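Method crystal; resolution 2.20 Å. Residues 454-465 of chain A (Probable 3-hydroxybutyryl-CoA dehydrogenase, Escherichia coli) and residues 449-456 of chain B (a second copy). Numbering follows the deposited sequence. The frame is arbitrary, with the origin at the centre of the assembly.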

# COMPACT_ATOMS: atom_id res chain seq x y z
N GLU A 454 10.44 -5.23 -5.43
CA GLU A 454 9.67 -4.74 -4.29
C GLU A 454 10.29 -3.48 -3.71
O GLU A 454 11.51 -3.38 -3.52
N GLU A 455 9.43 -2.53 -3.42
CA GLU A 455 9.79 -1.30 -2.73
C GLU A 455 10.30 -1.62 -1.31
O GLU A 455 11.11 -0.89 -0.76
N ARG A 456 9.84 -2.72 -0.75
CA ARG A 456 10.31 -3.23 0.54
C ARG A 456 11.85 -3.29 0.70
O ARG A 456 12.36 -2.98 1.78
N TYR A 457 12.55 -3.67 -0.37
CA TYR A 457 14.01 -3.83 -0.35
C TYR A 457 14.80 -2.64 -0.89
O TYR A 457 15.98 -2.78 -1.21
N ARG A 458 14.15 -1.47 -0.97
CA ARG A 458 14.83 -0.28 -1.45
C ARG A 458 15.90 0.17 -0.46
O ARG A 458 15.66 0.22 0.74
N PRO A 459 17.11 0.47 -0.97
CA PRO A 459 18.10 1.15 -0.18
C PRO A 459 17.60 2.53 0.20
O PRO A 459 17.06 3.24 -0.65
N CYS A 460 17.73 2.91 1.47
CA CYS A 460 17.24 4.23 1.83
C CYS A 460 18.29 5.25 1.41
O CYS A 460 19.43 4.87 1.09
N SER A 461 17.89 6.51 1.36
CA SER A 461 18.74 7.60 0.87
C SER A 461 20.08 7.72 1.60
O SER A 461 21.13 7.84 0.96
N LEU A 462 20.04 7.66 2.93
CA LEU A 462 21.26 7.78 3.75
C LEU A 462 22.28 6.65 3.47
O LEU A 462 23.48 6.89 3.52
N LEU A 463 21.79 5.45 3.14
CA LEU A 463 22.65 4.32 2.76
C LEU A 463 23.42 4.58 1.44
O LEU A 463 24.60 4.28 1.35
N ARG A 464 22.75 5.13 0.44
CA ARG A 464 23.44 5.53 -0.78
C ARG A 464 24.52 6.58 -0.51
O ARG A 464 25.61 6.53 -1.08
N GLN A 465 24.22 7.50 0.41
CA GLN A 465 25.16 8.54 0.81
C GLN A 465 26.39 7.93 1.48
O GLN A 465 27.53 8.28 1.14
N GLN B 449 13.25 8.12 -8.96
CA GLN B 449 12.77 6.74 -8.85
C GLN B 449 13.93 5.77 -8.56
O GLN B 449 13.78 4.86 -7.76
N HIS B 450 15.07 6.00 -9.20
CA HIS B 450 16.25 5.20 -8.92
C HIS B 450 16.80 5.45 -7.53
O HIS B 450 17.13 4.50 -6.82
N HIS B 451 16.90 6.73 -7.13
CA HIS B 451 17.53 7.06 -5.86
C HIS B 451 16.70 6.52 -4.71
O HIS B 451 17.25 5.91 -3.78
N TYR B 452 15.40 6.76 -4.77
CA TYR B 452 14.52 6.36 -3.68
C TYR B 452 13.97 4.93 -3.78
O TYR B 452 13.60 4.37 -2.76
N GLY B 453 13.90 4.37 -5.00
CA GLY B 453 13.31 3.01 -5.19
C GLY B 453 11.82 2.98 -4.87
O GLY B 453 11.28 1.96 -4.48
N GLU B 454 11.18 4.13 -5.01
CA GLU B 454 9.79 4.31 -4.66
C GLU B 454 8.99 4.48 -5.93
O GLU B 454 9.38 5.23 -6.83
N GLU B 455 7.87 3.77 -5.95
CA GLU B 455 6.82 3.85 -6.96
C GLU B 455 6.19 5.27 -7.01
O GLU B 455 5.68 5.71 -8.05
N ARG B 456 6.20 5.96 -5.88
CA ARG B 456 5.84 7.38 -5.79
C ARG B 456 6.41 8.22 -6.95
O ARG B 456 5.69 9.01 -7.54

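A very short hydrogen bond, Ser A461 OG to His B451 NE2 at 2.5 Å, in which either atom could be the donor, marks this contact between two copies of one protein, which four waters help to bridge. Ser A461 (chi1 t) meets the edge of the imidazole, near its plane; His B451 (chi1 t, chi2 87°) leaves its backbone sideways, but its ring end comes nearer. Over one face of that ring lies Arg A464 (m, t, t), which points toward chain B: its CD sits 4.0 Å from the His B451 ring centroid, a CH-pi contact, while its NE donates to His B451 O at 2.8 Å. Water 3 ties the same region together, accepting from Arg A464 NH2 and donating to both Pro A459 O and His B451 O.

Arg A458 (p, t, t) also points toward chain B, and its CD packs 3.2 Å from Tyr B452 O. Its NH1 turns back to its own chain, donating to Glu A455 O at 3.1 Å. Its NE is 4.2 Å from Glu B454 OE2, beyond a salt bridge; water 2 fills in, accepting from Arg A458 NE and donating to Glu B454 OE2 and Tyr B452 O. Gly B453, with positive phi just after the helix, leaves room here: an ideal CB would lie 2.8 Å from Arg A458 CB, a clash.

Glu A455 (t, t) points toward chain B, and its OE2 accepts a nearly straight hydrogen bond from Glu B455 N at 2.9 Å. Water 1 donates to Glu A455 OE1 and accepts from Arg B456 N. The like-charged Glu A455 OE2 and Glu B455 OE2 remain 4.3 Å apart. At the other end, water 4 lies 2.7 Å from Ser A461 OG and 2.5 Å from Tyr B452 OH (chi1 m).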

# COMPACT_ATOMS: atom_id res chain seq x y z
CB GLU A 454 9.56 -5.81 -3.20
CG GLU A 454 8.59 -6.92 -3.52
CD GLU A 454 8.60 -8.02 -2.50
OE1 GLU A 454 8.62 -7.71 -1.29
OE2 GLU A 454 8.59 -9.20 -2.92
CB GLU A 455 8.54 -0.42 -2.71
CG GLU A 455 8.68 0.94 -2.09
CD GLU A 455 7.61 1.89 -2.57
OE1 GLU A 455 7.05 2.61 -1.73
OE2 GLU A 455 7.32 1.89 -3.79
CB ARG A 456 9.67 -4.60 0.79
CG ARG A 456 10.21 -5.37 1.98
CD ARG A 456 9.53 -6.69 2.14
NE ARG A 456 10.17 -7.45 3.21
CZ ARG A 456 9.89 -7.31 4.51
NH1 ARG A 456 8.95 -6.47 4.92
NH2 ARG A 456 10.55 -8.05 5.39
CB TYR A 457 14.43 -5.14 -1.07
CG TYR A 457 13.93 -6.34 -0.32
CD1 TYR A 457 14.55 -6.75 0.86
CD2 TYR A 457 12.79 -7.03 -0.74
CE1 TYR A 457 14.07 -7.83 1.59
CE2 TYR A 457 12.30 -8.11 -0.01
CZ TYR A 457 12.95 -8.50 1.15
OH TYR A 457 12.46 -9.56 1.89
CB ARG A 458 13.84 0.85 -1.80
CG ARG A 458 13.34 1.72 -0.63
CD ARG A 458 11.95 2.24 -0.98
NE ARG A 458 11.30 3.09 0.03
CZ ARG A 458 10.47 2.66 0.98
NH1 ARG A 458 10.20 1.35 1.12
NH2 ARG A 458 9.92 3.53 1.82
CB PRO A 459 19.27 1.27 -1.13
CG PRO A 459 19.11 0.12 -2.04
CD PRO A 459 17.65 0.06 -2.28
CB CYS A 460 16.89 4.35 3.31
SG CYS A 460 18.30 4.56 4.37
CB SER A 461 17.97 8.92 0.94
OG SER A 461 18.52 9.87 0.06
CB LEU A 462 20.91 7.85 5.25
CG LEU A 462 22.04 8.19 6.23
CD1 LEU A 462 22.72 9.53 5.89
CD2 LEU A 462 21.57 8.17 7.69
CB LEU A 463 21.85 3.02 2.66
CG LEU A 463 22.61 1.77 2.15
CD1 LEU A 463 23.77 1.36 3.05
CD2 LEU A 463 21.67 0.60 1.97
CB ARG A 464 22.45 6.03 -1.83
CG ARG A 464 21.50 4.96 -2.31
CD ARG A 464 20.59 5.45 -3.43
NE ARG A 464 19.64 4.41 -3.83
CZ ARG A 464 19.92 3.37 -4.62
NH1 ARG A 464 21.14 3.21 -5.12
NH2 ARG A 464 18.97 2.49 -4.89
CB GLN A 465 24.49 9.56 1.72
CG GLN A 465 25.33 10.80 2.03
CD GLN A 465 24.78 11.62 3.19
OE1 GLN A 465 25.42 11.77 4.23
NE2 GLN A 465 23.57 12.16 3.02
CB GLN B 449 11.98 6.26 -10.07
CG GLN B 449 11.14 5.03 -9.72
CD GLN B 449 10.50 4.31 -10.90
OE1 GLN B 449 10.82 4.55 -12.07
NE2 GLN B 449 9.59 3.40 -10.58
CB HIS B 450 17.37 5.44 -9.95
CG HIS B 450 18.65 4.74 -9.60
ND1 HIS B 450 18.84 3.39 -9.80
CD2 HIS B 450 19.79 5.20 -9.02
CE1 HIS B 450 20.05 3.05 -9.38
NE2 HIS B 450 20.64 4.13 -8.90
CB HIS B 451 17.75 8.55 -5.69
CG HIS B 451 18.40 8.90 -4.40
ND1 HIS B 451 19.78 8.93 -4.25
CD2 HIS B 451 17.89 9.17 -3.18
CE1 HIS B 451 20.07 9.24 -3.00
NE2 HIS B 451 18.94 9.39 -2.33
CB TYR B 452 13.36 7.36 -3.52
CG TYR B 452 13.86 8.67 -2.98
CD1 TYR B 452 14.15 8.82 -1.61
CD2 TYR B 452 14.11 9.75 -3.83
CE1 TYR B 452 14.65 10.01 -1.12
CE2 TYR B 452 14.62 10.94 -3.34
CZ TYR B 452 14.89 11.07 -2.00
OH TYR B 452 15.36 12.26 -1.52
CB GLU B 454 9.62 5.58 -3.82
CG GLU B 454 9.87 5.43 -2.33
CD GLU B 454 9.91 6.76 -1.65
OE1 GLU B 454 8.88 7.48 -1.67
OE2 GLU B 454 10.97 7.12 -1.09
CB GLU B 455 5.78 2.82 -6.57
CG GLU B 455 4.71 2.55 -7.58
CD GLU B 455 4.02 1.23 -7.34
OE1 GLU B 455 2.87 1.09 -7.79
OE2 GLU B 455 4.62 0.33 -6.71
CB ARG B 456 6.32 7.96 -4.46
CG ARG B 456 6.12 9.46 -4.37
CD ARG B 456 6.31 9.96 -2.97
NE ARG B 456 6.28 11.42 -2.96
CZ ARG B 456 5.23 12.13 -2.59
NH1 ARG B 456 4.12 11.51 -2.18
NH2 ARG B 456 5.28 13.46 -2.61
O HOH W 1 6.36 4.67 -3.43
O HOH W 2 12.70 5.53 -0.46
O HOH W 3 16.73 3.22 -3.20
O HOH W 4 16.97 12.01 0.40